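Long-range contact in tyrosine phosphatase (PDB 5NCR), which removes phosphate from phosphotyrosine and, as a homodimeric viral phosphatase of triple substrate specificity, probably helps Orf virus evade host interferon signalling: residues 81-92 with 164-175. The protein carries 2 engineered substitutions. Sequence-based numbering, arbitrary orientation.
Sequences DDDKTNIASIMP and NANFRYQLIKMF. Engineered in segment 81-92: Lys84 (natural residue Thr).
Asn164, at the N-cap of helix 165-177, binds two successive residues of the loop leading into helix 90-103, probably the general-acid loop of the dual-specificity phosphatase fold. Its ND2 donates almost straight (172°) to Asp81 OD1. The same nitrogen donates to Asp82 O at 2.9 Å, from above the carbonyl plane. Asp81 lies beside a bound phosphate. Nearly two turns further on, Gln170 grips the backbone with both ends of its amide: NE2 gives to Thr85 O at 2.8 Å, while OE1 accepts from Ile87 N at 2.9 Å. Its chain, extended beyond CG (chi2 -179°), carries the amide out to the loop. Between these polar grips the Phe167 ring is sandwiched, Asn164 ND2 over the centre of one face and Ile87 CG2 toward the rim of the other, with Thr85 CB at its edge. Met91 CB rests on Met174 SD (3.6 Å), and Met91 CG meets the edge of the Phe175 ring. In the second shell, Asn164 OD1 caps Phe167 N at 3.1 Å, fixing the amide's rotation. Asp82 pairs through OD2 with Arg80; its OD1 accepts from Lys84 N (an Asx turn) and Thr85 N, together an Asx motif, and at 2.7 Å from Thr85 OG1.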
loop_
_atom_site.group_PDB
_atom_site.type_symbol
_atom_site.label_atom_id
_atom_site.label_comp_id
_atom_site.label_asym_id
_atom_site.label_seq_id
_atom_site.Cartn_x
_atom_site.Cartn_y
_atom_site.Cartn_z
ATOM N N ASP B 81 7.218 -25.058 -1.133
ATOM C CA ASP B 81 7.202 -23.682 -0.692
ATOM C C ASP B 81 8.544 -23.040 -1.114
ATOM O O ASP B 81 9.501 -23.018 -0.343
ATOM C CB ASP B 81 6.903 -23.581 0.814
ATOM C CG ASP B 81 6.949 -22.171 1.363
ATOM O OD1 ASP B 81 6.780 -21.223 0.570
ATOM O OD2 ASP B 81 7.142 -22.017 2.589
ATOM N N ASP B 82 8.617 -22.582 -2.365
ATOM C CA ASP B 82 9.833 -21.949 -2.916
ATOM C C ASP B 82 9.521 -20.762 -3.842
ATOM O O ASP B 82 8.342 -20.412 -4.019
ATOM C CB ASP B 82 10.745 -22.971 -3.590
ATOM C CG ASP B 82 10.136 -23.678 -4.786
ATOM O OD1 ASP B 82 9.255 -23.092 -5.435
ATOM O OD2 ASP B 82 10.608 -24.780 -5.130
ATOM N N ASP B 83 10.567 -20.159 -4.447
ATOM C CA ASP B 83 10.403 -18.973 -5.275
ATOM C C ASP B 83 10.172 -19.247 -6.762
ATOM O O ASP B 83 10.044 -18.282 -7.521
ATOM C CB ASP B 83 11.573 -17.977 -5.069
ATOM C CG ASP B 83 12.963 -18.499 -5.361
ATOM O OD1 ASP B 83 13.107 -19.724 -5.583
ATOM O OD2 ASP B 83 13.917 -17.686 -5.345
ATOM N N LYS B 84 10.058 -20.500 -7.193
ATOM C CA LYS B 84 9.839 -20.726 -8.628
ATOM C C LYS B 84 8.550 -21.495 -8.923
ATOM O O LYS B 84 8.114 -21.556 -10.062
ATOM C CB LYS B 84 11.071 -21.384 -9.273
ATOM C CG LYS B 84 12.255 -20.425 -9.500
ATOM C CD LYS B 84 12.021 -19.426 -10.647
ATOM C CE LYS B 84 13.121 -19.451 -11.689
ATOM N NZ LYS B 84 12.900 -18.441 -12.762
ATOM N N THR B 85 7.909 -22.009 -7.881
ATOM C CA THR B 85 6.657 -22.761 -7.987
ATOM C C THR B 85 5.518 -21.911 -8.594
ATOM O O THR B 85 5.296 -20.773 -8.195
ATOM C CB THR B 85 6.316 -23.395 -6.641
ATOM O OG1 THR B 85 7.202 -24.490 -6.446
ATOM C CG2 THR B 85 4.914 -23.922 -6.565
ATOM N N ASN B 86 4.852 -22.516 -9.605
ATOM C CA ASN B 86 3.709 -22.006 -10.348
ATOM C C ASN B 86 2.381 -22.427 -9.680
ATOM O O ASN B 86 2.097 -23.611 -9.516
ATOM C CB ASN B 86 3.765 -22.503 -11.804
ATOM C CG ASN B 86 2.721 -21.904 -12.717
ATOM O OD1 ASN B 86 2.160 -20.843 -12.448
ATOM N ND2 ASN B 86 2.436 -22.566 -13.827
ATOM N N ILE B 87 1.578 -21.441 -9.304
ATOM C CA ILE B 87 0.270 -21.637 -8.663
ATOM C C ILE B 87 -0.872 -21.045 -9.505
ATOM O O ILE B 87 -2.041 -21.171 -9.125
ATOM C CB ILE B 87 0.240 -21.138 -7.184
ATOM C CG1 ILE B 87 0.580 -19.624 -7.071
ATOM C CG2 ILE B 87 1.123 -22.003 -6.302
ATOM C CD1 ILE B 87 -0.111 -18.878 -5.951
ATOM N N ALA B 88 -0.517 -20.393 -10.636
ATOM C CA ALA B 88 -1.432 -19.758 -11.593
ATOM C C ALA B 88 -2.441 -20.727 -12.193
ATOM O O ALA B 88 -3.561 -20.307 -12.445
ATOM C CB ALA B 88 -0.658 -19.062 -12.703
ATOM N N SER B 89 -2.083 -22.007 -12.427
ATOM C CA SER B 89 -3.111 -22.932 -12.951
ATOM C C SER B 89 -3.837 -23.717 -11.826
ATOM O O SER B 89 -4.989 -24.118 -12.002
ATOM C CB SER B 89 -2.566 -23.839 -14.048
ATOM O OG SER B 89 -1.457 -24.604 -13.615
ATOM N N ILE B 90 -3.223 -23.837 -10.646
ATOM C CA ILE B 90 -3.847 -24.498 -9.485
ATOM C C ILE B 90 -4.940 -23.594 -8.865
ATOM O O ILE B 90 -6.017 -24.077 -8.486
ATOM C CB ILE B 90 -2.754 -24.851 -8.438
ATOM C CG1 ILE B 90 -1.921 -26.064 -8.883
ATOM C CG2 ILE B 90 -3.317 -25.044 -7.007
ATOM C CD1 ILE B 90 -0.510 -26.108 -8.236
ATOM N N MET B 91 -4.641 -22.284 -8.740
ATOM C CA MET B 91 -5.529 -21.324 -8.083
ATOM C C MET B 91 -6.948 -21.232 -8.665
ATOM O O MET B 91 -7.872 -21.317 -7.864
ATOM C CB MET B 91 -4.900 -19.926 -7.989
ATOM C CG MET B 91 -5.320 -19.175 -6.730
ATOM S SD MET B 91 -5.219 -20.142 -5.172
ATOM C CE MET B 91 -3.510 -20.545 -5.092
ATOM N N PRO B 92 -7.182 -21.099 -9.994
ATOM C CA PRO B 92 -8.577 -21.033 -10.480
ATOM C C PRO B 92 -9.406 -22.259 -10.096
ATOM O O PRO B 92 -10.555 -22.105 -9.696
ATOM C CB PRO B 92 -8.429 -20.898 -12.002
ATOM C CG PRO B 92 -7.058 -20.334 -12.197
ATOM C CD PRO B 92 -6.226 -20.985 -11.120
ATOM N N ASN B 164 5.896 -15.940 1.307
ATOM C CA ASN B 164 6.438 -16.304 0.008
ATOM C C ASN B 164 5.987 -15.236 -1.020
ATOM O O ASN B 164 4.807 -15.164 -1.386
ATOM C CB ASN B 164 5.941 -17.702 -0.385
ATOM C CG ASN B 164 6.540 -18.239 -1.647
ATOM O OD1 ASN B 164 6.654 -17.560 -2.649
ATOM N ND2 ASN B 164 6.939 -19.481 -1.634
ATOM N N ALA B 165 6.945 -14.376 -1.420
ATOM C CA ALA B 165 6.762 -13.276 -2.369
ATOM C C ALA B 165 6.367 -13.777 -3.757
ATOM O O ALA B 165 5.557 -13.143 -4.402
ATOM C CB ALA B 165 8.024 -12.445 -2.450
ATOM N N ASN B 166 6.878 -14.952 -4.182
ATOM C CA ASN B 166 6.560 -15.595 -5.462
ATOM C C ASN B 166 5.054 -15.881 -5.573
ATOM O O ASN B 166 4.420 -15.508 -6.566
ATOM C CB ASN B 166 7.406 -16.880 -5.649
ATOM C CG ASN B 166 6.904 -17.899 -6.665
ATOM O OD1 ASN B 166 6.785 -19.101 -6.373
ATOM N ND2 ASN B 166 6.633 -17.464 -7.880
ATOM N N PHE B 167 4.485 -16.488 -4.533
ATOM C CA PHE B 167 3.074 -16.841 -4.450
ATOM C C PHE B 167 2.239 -15.580 -4.339
ATOM O O PHE B 167 1.199 -15.488 -4.985
ATOM C CB PHE B 167 2.806 -17.727 -3.206
ATOM C CG PHE B 167 3.363 -19.136 -3.208
ATOM C CD1 PHE B 167 4.047 -19.638 -4.324
ATOM C CD2 PHE B 167 3.188 -19.972 -2.105
ATOM C CE1 PHE B 167 4.572 -20.938 -4.317
ATOM C CE2 PHE B 167 3.716 -21.271 -2.103
ATOM C CZ PHE B 167 4.395 -21.746 -3.210
ATOM N N ARG B 168 2.662 -14.637 -3.473
ATOM C CA ARG B 168 1.935 -13.390 -3.253
ATOM C C ARG B 168 1.875 -12.590 -4.551
ATOM O O ARG B 168 0.824 -12.050 -4.853
ATOM C CB ARG B 168 2.559 -12.579 -2.113
ATOM C CG ARG B 168 1.550 -11.710 -1.346
ATOM C CD ARG B 168 2.115 -11.171 -0.034
ATOM N NE ARG B 168 3.267 -10.312 -0.264
ATOM C CZ ARG B 168 4.524 -10.646 -0.023
ATOM N NH1 ARG B 168 4.816 -11.837 0.480
ATOM N NH2 ARG B 168 5.502 -9.785 -0.269
ATOM N N TYR B 169 2.969 -12.560 -5.338
ATOM C CA TYR B 169 2.999 -11.844 -6.606
ATOM C C TYR B 169 2.033 -12.520 -7.590
ATOM O O TYR B 169 1.246 -11.829 -8.234
ATOM C CB TYR B 169 4.428 -11.799 -7.194
ATOM C CG TYR B 169 4.510 -11.114 -8.546
ATOM C CD1 TYR B 169 4.513 -9.725 -8.646
ATOM C CD2 TYR B 169 4.596 -11.857 -9.719
ATOM C CE1 TYR B 169 4.613 -9.088 -9.886
ATOM C CE2 TYR B 169 4.693 -11.232 -10.964
ATOM C CZ TYR B 169 4.694 -9.846 -11.044
ATOM O OH TYR B 169 4.799 -9.221 -12.266
ATOM N N GLN B 170 2.066 -13.873 -7.683
ATOM C CA GLN B 170 1.165 -14.619 -8.573
ATOM C C GLN B 170 -0.318 -14.349 -8.231
ATOM O O GLN B 170 -1.136 -14.233 -9.134
ATOM C CB GLN B 170 1.446 -16.117 -8.532
ATOM C CG GLN B 170 2.760 -16.495 -9.203
ATOM C CD GLN B 170 2.946 -17.993 -9.147
ATOM O OE1 GLN B 170 2.334 -18.751 -9.892
ATOM N NE2 GLN B 170 3.785 -18.458 -8.276
ATOM N N LEU B 171 -0.637 -14.221 -6.942
ATOM C CA LEU B 171 -1.987 -13.901 -6.460
ATOM C C LEU B 171 -2.365 -12.462 -6.808
ATOM O O LEU B 171 -3.481 -12.208 -7.248
ATOM C CB LEU B 171 -2.100 -14.148 -4.948
ATOM C CG LEU B 171 -2.049 -15.617 -4.502
ATOM C CD1 LEU B 171 -1.823 -15.717 -3.028
ATOM C CD2 LEU B 171 -3.325 -16.346 -4.839
ATOM N N ILE B 172 -1.424 -11.525 -6.652
ATOM C CA ILE B 172 -1.638 -10.118 -7.041
ATOM C C ILE B 172 -1.962 -10.087 -8.529
ATOM O O ILE B 172 -2.960 -9.495 -8.897
ATOM C CB ILE B 172 -0.460 -9.198 -6.638
ATOM C CG1 ILE B 172 -0.373 -9.079 -5.094
ATOM C CG2 ILE B 172 -0.549 -7.792 -7.310
ATOM C CD1 ILE B 172 0.975 -8.650 -4.543
ATOM N N LYS B 173 -1.154 -10.750 -9.369
ATOM C CA LYS B 173 -1.356 -10.791 -10.835
ATOM C C LYS B 173 -2.743 -11.304 -11.206
ATOM O O LYS B 173 -3.454 -10.687 -11.998
ATOM C CB LYS B 173 -0.307 -11.672 -11.534
ATOM C CG LYS B 173 1.097 -11.096 -11.631
ATOM C CD LYS B 173 1.258 -9.914 -12.571
ATOM C CE LYS B 173 1.474 -10.263 -14.031
ATOM N NZ LYS B 173 1.726 -9.030 -14.822
ATOM N N MET B 174 -3.131 -12.414 -10.600
ATOM C CA MET B 174 -4.404 -13.063 -10.847
ATOM C C MET B 174 -5.641 -12.287 -10.344
ATOM O O MET B 174 -6.618 -12.203 -11.075
ATOM C CB MET B 174 -4.336 -14.479 -10.245
ATOM C CG MET B 174 -5.590 -15.290 -10.351
ATOM S SD MET B 174 -5.174 -17.046 -10.151
ATOM C CE MET B 174 -4.699 -17.419 -11.879
ATOM N N PHE B 175 -5.624 -11.780 -9.102
ATOM C CA PHE B 175 -6.815 -11.181 -8.489
ATOM C C PHE B 175 -6.822 -9.656 -8.420
ATOM O O PHE B 175 -7.875 -9.050 -8.167
ATOM C CB PHE B 175 -7.081 -11.776 -7.100
ATOM C CG PHE B 175 -7.351 -13.262 -7.124
ATOM C CD1 PHE B 175 -8.589 -13.756 -7.536
ATOM C CD2 PHE B 175 -6.375 -14.167 -6.728
ATOM C CE1 PHE B 175 -8.840 -15.135 -7.561
ATOM C CE2 PHE B 175 -6.628 -15.547 -6.746
ATOM C CZ PHE B 175 -7.870 -16.020 -7.127
#